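Local coordinates for RahU protein (Pseudomonas aeruginosa PAO1, PDB 6ZC2), which belongs to the aegerolysin family and interacts with the membrane sphingolipid ceramide phosphorylethanolamine, at residues A68-F76 with T87-K95. Residues are numbered along the deposited sequence; the frame is centred on the assembly and turned at random.
Sequences ASSGTQGSF and TFSWDDPWK. With EDO (1,2-ethanediol), chain D; EDO (1,2-ethanediol), chain F.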
loop_
_atom_site.group_PDB
_atom_site.type_symbol
_atom_site.label_atom_id
_atom_site.label_comp_id
_atom_site.label_asym_id
_atom_site.label_seq_id
_atom_site.Cartn_x
_atom_site.Cartn_y
_atom_site.Cartn_z
ATOM N N ALA A 68 -8.433 -15.093 12.237
ATOM C CA ALA A 68 -7.345 -15.956 11.802
ATOM C C ALA A 68 -6.066 -15.637 12.571
ATOM O O ALA A 68 -5.802 -14.484 12.924
ATOM C CB ALA A 68 -7.101 -15.785 10.301
ATOM N N SER A 69 -5.277 -16.679 12.841
ATOM C CA SER A 69 -3.982 -16.503 13.489
ATOM C C SER A 69 -2.915 -16.169 12.453
ATOM O O SER A 69 -1.837 -16.774 12.440
ATOM C CB SER A 69 -3.596 -17.755 14.281
ATOM O OG SER A 69 -3.865 -18.934 13.538
ATOM N N SER A 70 -3.222 -15.217 11.576
ATOM C CA SER A 70 -2.320 -14.730 10.544
ATOM C C SER A 70 -2.685 -13.276 10.278
ATOM O O SER A 70 -3.810 -12.846 10.548
ATOM C CB SER A 70 -2.429 -15.564 9.263
ATOM O OG SER A 70 -3.769 -15.621 8.802
ATOM N N GLY A 71 -1.726 -12.523 9.758
ATOM C CA GLY A 71 -1.875 -11.091 9.541
ATOM C C GLY A 71 -2.095 -10.743 8.083
ATOM O O GLY A 71 -2.841 -11.421 7.365
ATOM N N THR A 72 -1.450 -9.664 7.639
ATOM C CA THR A 72 -1.541 -9.228 6.255
ATOM C C THR A 72 -0.144 -9.032 5.680
ATOM O O THR A 72 0.740 -8.477 6.342
ATOM C CB THR A 72 -2.391 -7.945 6.082
ATOM O OG1 THR A 72 -2.236 -7.482 4.739
ATOM C CG2 THR A 72 -1.972 -6.827 7.049
ATOM N N GLN A 73 0.044 -9.493 4.442
ATOM C CA GLN A 73 1.306 -9.362 3.723
ATOM C C GLN A 73 0.990 -9.328 2.235
ATOM O O GLN A 73 0.273 -10.204 1.741
ATOM C CB GLN A 73 2.226 -10.549 4.033
ATOM C CG GLN A 73 3.560 -10.482 3.315
ATOM C CD GLN A 73 4.463 -11.641 3.662
ATOM O OE1 GLN A 73 3.991 -12.725 4.001
ATOM N NE2 GLN A 73 5.770 -11.417 3.597
ATOM N N GLY A 74 1.517 -8.331 1.530
ATOM C CA GLY A 74 1.206 -8.204 0.116
ATOM C C GLY A 74 1.954 -7.053 -0.522
ATOM O O GLY A 74 2.904 -6.511 0.050
ATOM N N SER A 75 1.512 -6.689 -1.728
ATOM C CA SER A 75 2.160 -5.620 -2.483
ATOM C C SER A 75 1.215 -5.067 -3.543
ATOM O O SER A 75 0.202 -5.685 -3.887
ATOM C CB SER A 75 3.438 -6.112 -3.163
ATOM O OG SER A 75 3.139 -7.057 -4.169
ATOM N N PHE A 76 1.576 -3.893 -4.069
ATOM C CA PHE A 76 0.967 -3.352 -5.279
ATOM C C PHE A 76 2.008 -2.530 -6.033
ATOM O O PHE A 76 2.958 -2.007 -5.438
ATOM C CB PHE A 76 -0.321 -2.535 -5.022
ATOM C CG PHE A 76 -0.129 -1.329 -4.132
ATOM C CD1 PHE A 76 0.278 -0.102 -4.656
ATOM C CD2 PHE A 76 -0.379 -1.420 -2.767
ATOM C CE1 PHE A 76 0.451 1.006 -3.823
ATOM C CE2 PHE A 76 -0.205 -0.324 -1.936
ATOM C CZ PHE A 76 0.206 0.891 -2.463
ATOM N N THR A 87 7.180 -0.417 -6.548
ATOM C CA THR A 87 6.356 -1.400 -5.846
ATOM C C THR A 87 6.305 -1.071 -4.359
ATOM O O THR A 87 7.354 -0.868 -3.736
ATOM C CB THR A 87 6.934 -2.814 -6.018
ATOM O OG1 THR A 87 6.973 -3.146 -7.410
ATOM C CG2 THR A 87 6.107 -3.852 -5.248
ATOM N N PHE A 88 5.096 -1.035 -3.792
ATOM C CA PHE A 88 4.908 -0.920 -2.348
ATOM C C PHE A 88 4.594 -2.300 -1.770
ATOM O O PHE A 88 3.702 -2.988 -2.275
ATOM C CB PHE A 88 3.771 0.051 -2.005
ATOM C CG PHE A 88 3.663 0.323 -0.532
ATOM C CD1 PHE A 88 4.414 1.323 0.063
ATOM C CD2 PHE A 88 2.858 -0.465 0.278
ATOM C CE1 PHE A 88 4.348 1.551 1.427
ATOM C CE2 PHE A 88 2.798 -0.247 1.644
ATOM C CZ PHE A 88 3.544 0.758 2.219
ATOM N N SER A 89 5.307 -2.696 -0.709
ATOM C CA SER A 89 5.147 -4.005 -0.083
ATOM C C SER A 89 5.080 -3.843 1.430
ATOM O O SER A 89 5.625 -2.890 1.985
ATOM C CB SER A 89 6.327 -4.937 -0.413
ATOM O OG SER A 89 6.392 -5.233 -1.794
ATOM N N TRP A 90 4.437 -4.805 2.105
ATOM C CA TRP A 90 4.324 -4.759 3.564
ATOM C C TRP A 90 4.193 -6.167 4.135
ATOM O O TRP A 90 3.797 -7.115 3.445
ATOM C CB TRP A 90 3.119 -3.915 4.035
ATOM C CG TRP A 90 1.805 -4.560 3.671
ATOM C CD1 TRP A 90 1.064 -5.426 4.437
ATOM C CD2 TRP A 90 1.113 -4.442 2.420
ATOM N NE1 TRP A 90 -0.045 -5.841 3.739
ATOM C CE2 TRP A 90 -0.037 -5.255 2.500
ATOM C CE3 TRP A 90 1.356 -3.725 1.239
ATOM C CZ2 TRP A 90 -0.946 -5.364 1.451
ATOM C CZ3 TRP A 90 0.457 -3.841 0.199
ATOM C CH2 TRP A 90 -0.677 -4.658 0.309
ATOM N N ASP A 91 4.492 -6.277 5.433
ATOM C CA ASP A 91 4.338 -7.521 6.182
ATOM C C ASP A 91 3.988 -7.172 7.622
ATOM O O ASP A 91 4.782 -6.519 8.310
ATOM C CB ASP A 91 5.627 -8.344 6.126
ATOM C CG ASP A 91 5.529 -9.624 6.925
ATOM O OD1 ASP A 91 4.438 -10.234 6.941
ATOM O OD2 ASP A 91 6.546 -10.023 7.532
ATOM N N ASP A 92 2.805 -7.604 8.068
ATOM C CA ASP A 92 2.280 -7.340 9.411
ATOM C C ASP A 92 1.896 -8.693 9.999
ATOM O O ASP A 92 0.746 -9.135 9.858
ATOM C CB ASP A 92 1.066 -6.409 9.314
ATOM C CG ASP A 92 0.495 -6.004 10.668
ATOM O OD1 ASP A 92 0.946 -6.528 11.714
ATOM O OD2 ASP A 92 -0.422 -5.150 10.672
ATOM N N PRO A 93 2.827 -9.379 10.665
ATOM C CA PRO A 93 2.538 -10.730 11.167
ATOM C C PRO A 93 1.628 -10.727 12.389
ATOM O O PRO A 93 1.504 -9.740 13.120
ATOM C CB PRO A 93 3.922 -11.289 11.532
ATOM C CG PRO A 93 4.912 -10.377 10.867
ATOM C CD PRO A 93 4.251 -9.033 10.826
ATOM N N TRP A 94 0.997 -11.883 12.610
ATOM C CA TRP A 94 0.135 -12.072 13.772
ATOM C C TRP A 94 0.927 -12.479 15.010
ATOM O O TRP A 94 0.638 -12.007 16.116
ATOM C CB TRP A 94 -0.924 -13.135 13.467
ATOM C CG TRP A 94 -1.739 -13.549 14.660
ATOM C CD1 TRP A 94 -2.871 -12.945 15.131
ATOM C CD2 TRP A 94 -1.492 -14.665 15.529
ATOM N NE1 TRP A 94 -3.338 -13.612 16.240
ATOM C CE2 TRP A 94 -2.511 -14.670 16.505
ATOM C CE3 TRP A 94 -0.506 -15.657 15.580
ATOM C CZ2 TRP A 94 -2.572 -15.626 17.517
ATOM C CZ3 TRP A 94 -0.570 -16.608 16.588
ATOM C CH2 TRP A 94 -1.595 -16.585 17.541
ATOM N N LYS A 95 1.913 -13.357 14.847
ATOM C CA LYS A 95 2.657 -13.875 15.986
ATOM C C LYS A 95 3.459 -12.767 16.660
ATOM O O LYS A 95 3.908 -11.814 16.020
ATOM C CB LYS A 95 3.593 -15.003 15.541
ATOM C CG LYS A 95 4.936 -14.536 14.990
ATOM C CD LYS A 95 5.697 -15.672 14.319
ATOM C CE LYS A 95 5.973 -16.810 15.291
ATOM N NZ LYS A 95 7.417 -17.183 15.329
HETATM C C1 EDO D . 1.154 -13.504 7.993
HETATM O O1 EDO D . 0.832 -13.365 9.376
HETATM C C2 EDO D . 1.977 -12.294 7.562
HETATM O O2 EDO D . 3.300 -12.370 8.109
HETATM C C1 EDO F . 10.532 -1.772 -8.408
HETATM O O1 EDO F . 10.584 -2.035 -9.818
HETATM C C2 EDO F . 10.630 -3.087 -7.645
HETATM O O2 EDO F . 9.608 -3.980 -8.102
HETATM O O HOH W 1 6.820 -8.629 2.732
#
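W90 NE1 donates to T72 OG1 at 2.9 Å, almost straight (173°) and in the plane of the indole. T72 OG1 also hydrogen-bonds S62 OG, so two partners grip this buried hydroxyl. The W90 side chain leans over the opposite strand, its CG lying between backbone N and carbonyl carbon (chi1 67°). G74 CA packs over the six-membered ring, 4.0 Å from the centroid. T72 with D92, G74 with W90 and F76 with F88 are hydrogen-bonded pairs, N to O in both directions. The bond from D92 N to T72 O is 2.8 Å. D92 OD2, on the T72 and W90 side, accepts from I125 N. F88 CB sits over one face of F76, and both phenyls touch V9 of strand 6-13. On the other face of the hairpin, the Q73 amide stacks on the D91 carboxylate, planes 23° apart. Q73 NE2 donates to a water. D91 OD1 accepts from O2 of an ethanediol, probably from the crystallisation liquor, and O1 of the same molecule accepts from G71 N at 2.7 Å. S75 OG, on this face, hydrogen-bonds T26 OG1. This is an antiparallel beta hairpin, with its F76, F88 and W90 side packed against the second sheet of the aegerolysin beta sandwich.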